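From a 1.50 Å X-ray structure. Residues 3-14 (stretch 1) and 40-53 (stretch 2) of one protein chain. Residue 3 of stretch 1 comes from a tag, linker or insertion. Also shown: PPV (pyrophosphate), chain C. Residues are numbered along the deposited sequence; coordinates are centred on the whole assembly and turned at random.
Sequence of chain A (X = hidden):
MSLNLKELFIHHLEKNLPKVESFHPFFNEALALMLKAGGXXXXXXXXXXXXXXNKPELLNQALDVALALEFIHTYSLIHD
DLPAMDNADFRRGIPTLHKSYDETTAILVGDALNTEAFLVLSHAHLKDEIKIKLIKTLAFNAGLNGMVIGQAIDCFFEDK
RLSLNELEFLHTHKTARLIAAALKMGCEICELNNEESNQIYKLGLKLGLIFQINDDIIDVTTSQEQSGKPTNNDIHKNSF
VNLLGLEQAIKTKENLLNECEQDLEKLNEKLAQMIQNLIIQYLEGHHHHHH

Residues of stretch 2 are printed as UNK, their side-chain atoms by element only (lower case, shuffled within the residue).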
# COMPACT_ATOMS: atom_id res chain seq x y z
N LEU A 3 20.28 5.29 25.63
CA LEU A 3 19.69 4.27 24.77
C LEU A 3 20.01 4.56 23.31
O LEU A 3 19.74 5.66 22.82
CB LEU A 3 18.18 4.21 24.99
CG LEU A 3 17.33 3.32 24.08
CD1 LEU A 3 17.83 1.88 24.06
CD2 LEU A 3 15.92 3.38 24.59
N ASN A 4 20.58 3.58 22.62
CA ASN A 4 20.96 3.75 21.23
C ASN A 4 19.81 3.37 20.29
O ASN A 4 19.61 2.20 19.98
CB ASN A 4 22.20 2.93 20.91
CG ASN A 4 22.81 3.30 19.57
OD1 ASN A 4 22.11 3.40 18.57
ND2 ASN A 4 24.12 3.50 19.55
N LEU A 5 19.07 4.38 19.86
CA LEU A 5 17.91 4.19 19.00
C LEU A 5 18.28 3.63 17.64
O LEU A 5 17.51 2.89 17.05
CB LEU A 5 17.14 5.51 18.82
CG LEU A 5 16.57 6.11 20.11
CD1 LEU A 5 15.77 7.41 19.87
CD2 LEU A 5 15.73 5.08 20.84
N LYS A 6 19.45 4.01 17.13
CA LYS A 6 19.89 3.51 15.83
C LYS A 6 20.01 1.99 15.87
O LYS A 6 19.48 1.28 15.00
CB LYS A 6 21.24 4.13 15.47
CG LYS A 6 21.88 3.54 14.24
CD LYS A 6 23.25 4.17 14.00
CE LYS A 6 23.72 3.96 12.57
NZ LYS A 6 23.84 2.53 12.24
N GLU A 7 20.73 1.49 16.88
CA GLU A 7 20.95 0.05 16.99
C GLU A 7 19.67 -0.69 17.38
O GLU A 7 19.40 -1.78 16.88
CB GLU A 7 22.09 -0.24 17.98
CG GLU A 7 23.44 0.23 17.47
CD GLU A 7 23.71 -0.21 16.02
OE1 GLU A 7 23.51 -1.41 15.70
OE2 GLU A 7 24.13 0.64 15.21
N LEU A 8 18.87 -0.07 18.25
CA LEU A 8 17.60 -0.65 18.64
C LEU A 8 16.74 -0.89 17.41
O LEU A 8 16.17 -1.97 17.24
CB LEU A 8 16.87 0.27 19.61
CG LEU A 8 15.54 -0.23 20.16
CD1 LEU A 8 15.76 -1.36 21.15
CD2 LEU A 8 14.77 0.90 20.82
N PHE A 9 16.62 0.12 16.55
CA PHE A 9 15.82 -0.06 15.33
C PHE A 9 16.41 -1.08 14.33
O PHE A 9 15.67 -1.91 13.76
CB PHE A 9 15.57 1.26 14.60
CG PHE A 9 14.70 1.07 13.41
CD1 PHE A 9 13.36 0.72 13.58
CD2 PHE A 9 15.23 1.10 12.12
CE1 PHE A 9 12.54 0.46 12.50
CE2 PHE A 9 14.41 0.85 11.02
CZ PHE A 9 13.06 0.53 11.21
N ILE A 10 17.72 -1.05 14.11
CA ILE A 10 18.32 -2.05 13.23
C ILE A 10 18.04 -3.47 13.73
O ILE A 10 17.70 -4.36 12.94
CB ILE A 10 19.83 -1.83 13.10
CG1 ILE A 10 20.08 -0.55 12.31
CG2 ILE A 10 20.48 -3.04 12.40
CD1 ILE A 10 21.51 -0.07 12.36
N HIS A 11 18.18 -3.70 15.03
CA HIS A 11 17.92 -5.01 15.60
C HIS A 11 16.44 -5.39 15.38
O HIS A 11 16.12 -6.53 15.04
CB HIS A 11 18.29 -4.99 17.08
CG HIS A 11 18.11 -6.30 17.78
ND1 HIS A 11 19.03 -7.32 17.70
CD2 HIS A 11 17.12 -6.75 18.58
CE1 HIS A 11 18.61 -8.35 18.42
NE2 HIS A 11 17.45 -8.02 18.97
N HIS A 12 15.55 -4.42 15.55
CA HIS A 12 14.12 -4.68 15.35
C HIS A 12 13.83 -5.06 13.90
O HIS A 12 13.11 -6.02 13.64
CB HIS A 12 13.30 -3.46 15.77
CG HIS A 12 11.83 -3.70 15.81
ND1 HIS A 12 11.22 -4.39 16.83
CD2 HIS A 12 10.84 -3.36 14.94
CE1 HIS A 12 9.91 -4.44 16.62
NE2 HIS A 12 9.66 -3.83 15.47
N LEU A 13 14.40 -4.30 12.97
CA LEU A 13 14.21 -4.57 11.55
C LEU A 13 14.71 -5.97 11.21
O LEU A 13 14.04 -6.74 10.52
CB LEU A 13 14.93 -3.52 10.71
CG LEU A 13 14.90 -3.66 9.18
CD1 LEU A 13 15.07 -2.29 8.50
CD2 LEU A 13 15.95 -4.62 8.69
N GLU A 14 15.89 -6.32 11.71
CA GLU A 14 16.47 -7.60 11.34
C GLU A 14 15.68 -8.81 11.84
O GLU A 14 15.74 -9.88 11.24
CB GLU A 14 17.95 -7.64 11.74
CG GLU A 14 18.74 -6.65 10.88
CD GLU A 14 20.23 -6.62 11.15
OE1 GLU A 14 20.67 -7.17 12.18
OE2 GLU A 14 20.96 -6.01 10.34
N UNK A 40 19.85 4.90 6.15
CA UNK A 40 20.20 5.65 7.35
C UNK A 40 19.08 5.62 8.40
O UNK A 40 19.30 5.99 9.55
c UNK A 40 20.57 7.09 6.99
c UNK A 40 21.80 7.19 6.09
c UNK A 40 21.06 9.10 4.57
c UNK A 40 22.06 8.63 5.63
n UNK A 40 21.08 8.23 3.35
N UNK A 41 17.90 5.15 7.98
CA UNK A 41 16.71 5.09 8.85
C UNK A 41 16.35 6.42 9.46
O UNK A 41 15.87 6.47 10.59
n UNK A 41 17.99 0.67 9.24
n UNK A 41 16.75 2.16 8.33
c UNK A 41 16.85 4.07 9.97
c UNK A 41 17.24 0.94 8.19
c UNK A 41 17.21 2.71 9.51
c UNK A 41 17.99 1.76 10.08
N UNK A 42 16.59 7.50 8.72
CA UNK A 42 16.31 8.85 9.19
C UNK A 42 14.84 8.99 9.62
O UNK A 42 14.54 9.54 10.68
c UNK A 42 16.98 12.00 9.34
c UNK A 42 16.67 9.85 8.07
c UNK A 42 15.36 11.93 7.59
c UNK A 42 16.32 11.28 8.35
c UNK A 42 15.04 13.26 7.82
c UNK A 42 16.67 13.35 9.57
c UNK A 42 15.69 13.96 8.80
N UNK A 43 13.93 8.47 8.81
CA UNK A 43 12.51 8.62 9.14
C UNK A 43 12.15 7.84 10.41
O UNK A 43 11.49 8.38 11.32
n UNK A 43 14.11 8.90 4.33
n UNK A 43 11.87 9.46 4.33
c UNK A 43 11.86 9.15 6.77
n UNK A 43 13.33 10.48 2.85
c UNK A 43 11.51 8.55 5.42
c UNK A 43 11.65 8.21 7.95
c UNK A 43 13.10 9.62 3.84
N UNK A 44 12.56 6.57 10.48
CA UNK A 44 12.40 5.80 11.71
C UNK A 44 12.96 6.55 12.92
O UNK A 44 12.32 6.63 13.97
c UNK A 44 13.09 4.44 11.58
N UNK A 45 14.16 7.11 12.77
CA UNK A 45 14.81 7.78 13.90
C UNK A 45 14.12 9.07 14.33
O UNK A 45 14.08 9.38 15.54
o UNK A 45 16.75 6.27 15.82
c UNK A 45 16.30 8.01 13.63
c UNK A 45 16.88 5.79 14.70
n UNK A 45 16.82 4.48 14.47
c UNK A 45 17.09 6.69 13.49
N UNK A 46 13.55 9.81 13.38
CA UNK A 46 12.74 10.98 13.75
C UNK A 46 11.56 10.55 14.62
O UNK A 46 11.30 11.16 15.66
c UNK A 46 12.60 12.94 10.43
c UNK A 46 13.27 12.48 11.70
c UNK A 46 13.82 13.65 12.50
c UNK A 46 12.23 11.70 12.51
N UNK A 47 10.86 9.50 14.20
CA UNK A 47 9.69 9.04 14.94
C UNK A 47 10.11 8.58 16.34
O UNK A 47 9.49 8.94 17.35
c UNK A 47 8.99 7.91 14.19
c UNK A 47 8.11 6.19 15.87
c UNK A 47 6.74 6.82 13.88
c UNK A 47 7.76 7.32 14.89
N UNK A 48 11.15 7.75 16.40
CA UNK A 48 11.56 7.17 17.68
C UNK A 48 12.10 8.24 18.63
O UNK A 48 11.96 8.13 19.85
c UNK A 48 13.24 3.95 16.29
c UNK A 48 12.07 4.85 16.71
c UNK A 48 11.05 4.08 17.56
c UNK A 48 12.60 6.07 17.47
N UNK A 49 12.70 9.30 18.07
CA UNK A 49 13.23 10.38 18.90
C UNK A 49 12.07 11.11 19.58
O UNK A 49 12.13 11.42 20.79
c UNK A 49 14.03 11.39 18.06
o UNK A 49 15.23 10.82 17.53
N UNK A 50 11.01 11.39 18.82
CA UNK A 50 9.83 12.01 19.42
C UNK A 50 9.30 11.15 20.57
O UNK A 50 9.09 11.65 21.68
c UNK A 50 7.44 12.79 19.09
c UNK A 50 8.71 12.27 18.39
c UNK A 50 9.19 13.28 17.32
N UNK A 51 9.09 9.86 20.32
CA UNK A 51 8.56 8.98 21.35
C UNK A 51 9.49 8.91 22.57
O UNK A 51 9.05 9.05 23.72
c UNK A 51 7.27 7.63 19.65
c UNK A 51 7.76 6.65 21.91
c UNK A 51 8.28 7.56 20.80
N UNK A 52 10.78 8.69 22.33
CA UNK A 52 11.74 8.61 23.43
C UNK A 52 11.70 9.87 24.31
O UNK A 52 11.77 9.78 25.54
n UNK A 52 14.80 7.38 26.12
c UNK A 52 14.24 8.36 23.98
o UNK A 52 13.25 6.35 24.86
c UNK A 52 14.05 7.27 25.02
c UNK A 52 13.15 8.38 22.90
N UNK A 53 11.55 11.03 23.68
CA UNK A 53 11.61 12.31 24.39
C UNK A 53 10.34 12.59 25.19
O UNK A 53 10.36 13.39 26.14
c UNK A 53 11.84 13.45 23.40
o UNK A 53 10.65 13.78 22.69
O11 PPV C . 16.84 8.74 0.22
P1 PPV C . 17.64 8.50 1.64
O21 PPV C . 18.93 9.52 1.78
O31 PPV C . 16.75 8.74 2.77
OPP PPV C . 18.24 6.98 1.53
P2 PPV C . 18.37 5.83 2.70
O12 PPV C . 19.14 4.62 1.89
O22 PPV C . 16.90 5.27 3.11
O32 PPV C . 19.16 6.29 3.85

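Position 40 carries four carbons in an unbranched row ending in nitrogen, which is lysine. It points away from stretch 1 and serves the pyrophosphate: Lys-40 N and Lys-40 NZ each donate to PPV O32 at 2.8 Å. Position 41 has one carbon, then a five-membered ring of three carbons and two nitrogens, so it is histidine. Its ring lies against stretch 1, with Phe-9 CD2 3.5 Å from His-41 CD2 over one face and Ile-10 CG1 3.8 Å from His-41 CD2 at the edge.

Position 42, one carbon and a six-carbon ring, is phenylalanine, out of reach of stretch 1. Position 43 shows three carbons, a nitrogen, and a carbon bearing two more nitrogens: arginine, with Arg-43 NH1 donating to PPV O31 at 3.1 Å. At 44 a single carbon sits 3.8 Å from the centroid of the Phe-9 ring and 8° off its normal; the residue is Ala-44, and the geometry is a CH-pi contact.

Position 45 has three carbons, the third carrying one oxygen and one nitrogen. The nitrogen lies 3.1 Å from Leu-5 O, as befits an amide donor, and the residue is glutamine. Positions 46 and 47 each have four carbons forked at the second and do not touch stretch 1; both are leucine. Position 48 has the same fork, but one terminal carbon reaches 3.9 Å from Phe-9 CB: Leu-48.

Position 49, one carbon and one oxygen, is serine; Ser-49 OG donates to Gln-45 O at 2.7 Å, within its own helix. Positions 50 and 51 each hold three carbons branched at the first, hence valine, and are out of reach. Position 52 repeats the three carbons with terminal oxygen and nitrogen; this glutamine has CB 4.1 Å from Leu-5 CD1. Position 53, one carbon and one oxygen, is serine, with Ser-53 OG donating to Val-50 O at 2.8 Å.

The helices cross at 117°, their axes approaching to 10.2 Å, and the stretches bury 528 Å² together. Leu-5 is the knob, seated among Gln-45, Leu-48, Ser-49 and Gln-52. Beside it Gln-45 NE2 donates to Leu-5 O (3.1 Å, 147°), a carbonyl that also accepts from Phe-9 N at 3.0 Å, so the bond adds to the helical one. One turn on, Phe-9 offers a face to Ala-44 and its edge to the face of His-41 (centroids 4.9 Å apart, planes at 79°). The packing is thus largely apolar and aromatic, with one cross-stretch hydrogen bond.

Stretch 2 40-53: KHFRAQLLLSVVQS
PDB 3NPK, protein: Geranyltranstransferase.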